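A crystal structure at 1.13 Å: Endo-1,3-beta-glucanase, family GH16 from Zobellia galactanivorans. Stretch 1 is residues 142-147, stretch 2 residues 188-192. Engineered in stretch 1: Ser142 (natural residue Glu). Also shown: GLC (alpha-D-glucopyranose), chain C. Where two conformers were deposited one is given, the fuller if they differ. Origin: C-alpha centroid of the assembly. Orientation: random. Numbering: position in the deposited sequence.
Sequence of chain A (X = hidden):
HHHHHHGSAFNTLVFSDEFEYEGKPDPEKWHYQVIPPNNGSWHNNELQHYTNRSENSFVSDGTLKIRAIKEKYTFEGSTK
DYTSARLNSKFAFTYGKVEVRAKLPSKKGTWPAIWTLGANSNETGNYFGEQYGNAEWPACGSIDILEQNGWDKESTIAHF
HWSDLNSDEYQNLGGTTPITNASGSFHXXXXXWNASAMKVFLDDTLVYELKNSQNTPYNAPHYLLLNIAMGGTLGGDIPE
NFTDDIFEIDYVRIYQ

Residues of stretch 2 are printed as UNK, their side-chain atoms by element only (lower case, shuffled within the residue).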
# COMPACT_ATOMS: atom_id res chain seq x y z
N SER A 142 -1.99 7.57 -8.16
CA SER A 142 -1.89 6.81 -6.96
C SER A 142 -2.24 7.62 -5.75
O SER A 142 -2.05 8.85 -5.73
CB SER A 142 -0.45 6.61 -6.91
OG SER A 142 -0.11 5.85 -5.75
N ILE A 143 -2.86 6.94 -4.78
CA ILE A 143 -3.21 7.50 -3.51
C ILE A 143 -2.50 6.76 -2.39
O ILE A 143 -2.62 5.52 -2.28
CB ILE A 143 -4.67 7.38 -3.26
CG1 ILE A 143 -5.48 8.01 -4.41
CG2 ILE A 143 -5.12 8.02 -1.90
CD1 ILE A 143 -6.96 7.77 -4.37
N ASP A 144 -1.75 7.48 -1.56
CA ASP A 144 -1.20 6.84 -0.34
C ASP A 144 -2.29 7.02 0.67
O ASP A 144 -2.81 8.16 0.83
CB ASP A 144 0.26 7.41 -0.02
CG ASP A 144 1.20 7.01 -1.20
OD1 ASP A 144 1.72 5.69 -1.04
OD2 ASP A 144 1.88 7.77 -1.77
N ILE A 145 -2.76 5.95 1.29
CA ILE A 145 -3.60 6.02 2.49
C ILE A 145 -2.73 6.04 3.73
O ILE A 145 -3.03 6.75 4.69
CB ILE A 145 -4.59 4.86 2.47
CG1 ILE A 145 -5.40 4.89 1.16
CG2 ILE A 145 -5.46 4.93 3.72
CD1 ILE A 145 -6.36 3.72 1.04
N LEU A 146 -1.64 5.29 3.74
CA LEU A 146 -0.70 5.30 4.85
C LEU A 146 0.64 4.97 4.31
O LEU A 146 0.83 4.00 3.55
CB LEU A 146 -1.13 4.19 5.85
CG LEU A 146 -0.22 3.88 7.06
CD1 LEU A 146 0.90 2.95 6.76
CD2 LEU A 146 0.16 5.21 7.81
N GLU A 147 1.70 5.77 4.66
CA GLU A 147 3.06 5.32 4.65
C GLU A 147 3.70 5.73 5.97
O GLU A 147 3.31 6.72 6.58
CB GLU A 147 3.87 5.94 3.54
CG GLU A 147 3.36 5.68 2.13
CD GLU A 147 4.22 6.38 1.08
OE1 GLU A 147 5.32 5.93 0.73
OE2 GLU A 147 3.83 7.53 0.61
N UNK A 188 -7.14 3.07 12.58
CA UNK A 188 -7.83 2.89 11.30
C UNK A 188 -7.30 3.94 10.34
O UNK A 188 -7.45 5.15 10.54
c UNK A 188 -9.36 2.99 11.48
c UNK A 188 -9.85 1.92 12.42
c UNK A 188 -10.02 2.85 10.13
N UNK A 189 -6.77 3.49 9.21
CA UNK A 189 -6.26 4.32 8.13
C UNK A 189 -7.32 4.30 7.05
O UNK A 189 -7.76 3.20 6.64
c UNK A 189 -3.11 4.67 9.07
c UNK A 189 -3.85 2.41 9.51
c UNK A 189 -3.92 3.57 8.74
o UNK A 189 -1.22 3.41 11.91
c UNK A 189 -2.20 4.57 10.11
c UNK A 189 -2.94 2.37 10.61
c UNK A 189 -2.14 3.42 10.89
c UNK A 189 -4.99 3.68 7.62
N UNK A 190 -7.82 5.45 6.62
CA UNK A 190 -8.95 5.43 5.67
C UNK A 190 -8.81 6.47 4.59
O UNK A 190 -8.15 7.50 4.71
c UNK A 190 -10.29 5.54 6.41
o UNK A 190 -10.46 6.78 6.99
N UNK A 191 -9.56 6.19 3.52
CA UNK A 191 -9.72 7.06 2.37
C UNK A 191 -11.17 7.26 2.10
O UNK A 191 -11.91 6.25 2.07
c UNK A 191 -8.85 6.10 -1.34
c UNK A 191 -8.82 8.44 -0.37
c UNK A 191 -9.05 6.40 1.14
c UNK A 191 -9.37 7.01 -0.23
N UNK A 192 -11.63 8.48 1.85
CA UNK A 192 -12.98 8.72 1.29
C UNK A 192 -12.73 9.41 -0.06
O UNK A 192 -12.18 10.51 -0.12
c UNK A 192 -14.06 8.99 3.52
o UNK A 192 -15.01 11.02 4.29
o UNK A 192 -14.54 9.44 5.77
c UNK A 192 -13.75 9.65 2.22
c UNK A 192 -14.57 9.87 4.60
C1 GLC C . 4.07 6.04 -3.00
C2 GLC C . 5.29 6.07 -3.98
C3 GLC C . 5.54 4.62 -4.42
C4 GLC C . 5.73 3.75 -3.26
C5 GLC C . 4.40 3.75 -2.55
C6 GLC C . 4.36 2.89 -1.31
O1 GLC C . 2.83 5.91 -3.67
O2 GLC C . 4.95 6.93 -5.04
O3 GLC C . 6.75 4.59 -5.29
O4 GLC C . 6.10 2.42 -3.70
O5 GLC C . 4.15 5.11 -2.11
O6 GLC C . 5.32 3.30 -0.35

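Position 188 carries three side-chain atoms, all carbon. One carbon is bonded to CA and bears the other two, so the branch lies at CB itself. The side chain is out of reach of stretch 1. A three-carbon side chain forked at CB is valine: Val188. Its chi1 is t.

Position 189 has eight side-chain atoms, seven carbons and one oxygen. A single CB leads to a ring of six carbons, and the oxygen sits on the ring carbon farthest from CB. This is a phenol. The CA-to-CB bond points toward stretch 1. CB lies 4.1 Å from Ile145 CG2, and the backbone C of position 189 is 3.9 Å from the same Ile145 CG2. The ring reaches Leu146, which lies over one of its faces. A six-carbon ring with one para oxygen is tyrosine: Tyr189. Its closest contact with stretch 1 is Tyr189 CE1 to Leu146 CD2, at 3.4 Å. Leu146 CG stands 4.0 Å from the centroid of the Tyr189 ring (CG, CD1, CD2, CE1, CE2 and CZ), 27° off the ring normal. This is a CH-pi contact.

Position 190 has two side-chain atoms, one carbon and one oxygen. The oxygen is bonded to CB, and there is no branch. The CA-to-CB bond points away from stretch 1; CB of position 190 is 5.6 Å from Ile145 CG2, its nearest approach. The backbone still takes part: N of position 190 is 3.8 Å from Ile145 CG2. A CB bearing one oxygen and no other heavy atom is serine: Ser190. Its chi1 is p.

Position 191 has four side-chain atoms, all carbon. CB is followed by a carbon that forks into two methyls. The CA-to-CB bond points toward stretch 1, and CB is 3.8 Å from Ile145 CD1. One of the two terminal methyls approaches Ile143 CD1. Four carbons forked at the second make leucine: Leu191. The methyl nearest Ile143 is CD2, with Leu191 CD2 to Ile143 CD1 at 3.9 Å. Chi1 is t and chi2 is p.

Position 192 has five side-chain atoms, three carbons and two oxygens. The carbons run in a chain, and the third carries both oxygens, a carboxylate. It is out of reach of stretch 1. Two carbons before the carboxylate carbon make glutamate: Glu192. Its OE2 is hydrogen-bonded elsewhere in the structure.

The contact is apolar. No hydrogen bond joins the stretches, whose touching parts run 164° apart, close to antiparallel. Tyr189 and Leu191 point toward stretch 1, while the intervening Ser190 points away, the alternation usual in a strand. They meet Ile143, Ile145 and Leu146. Ile145 touches both of them, and its CA is 6.2 Å from Leu191 CA. About 298 Å² is buried in all. Asp144 and Glu147 take no part and instead bind the glucose: GLC O1 donates to Asp144 OD2 at 2.8 Å, and GLC O6 donates to Glu147 OE1, also at 2.8 Å. The engineered Ser142 also stays clear of stretch 2.

Stretch 2, residues 188-192: VYSLE
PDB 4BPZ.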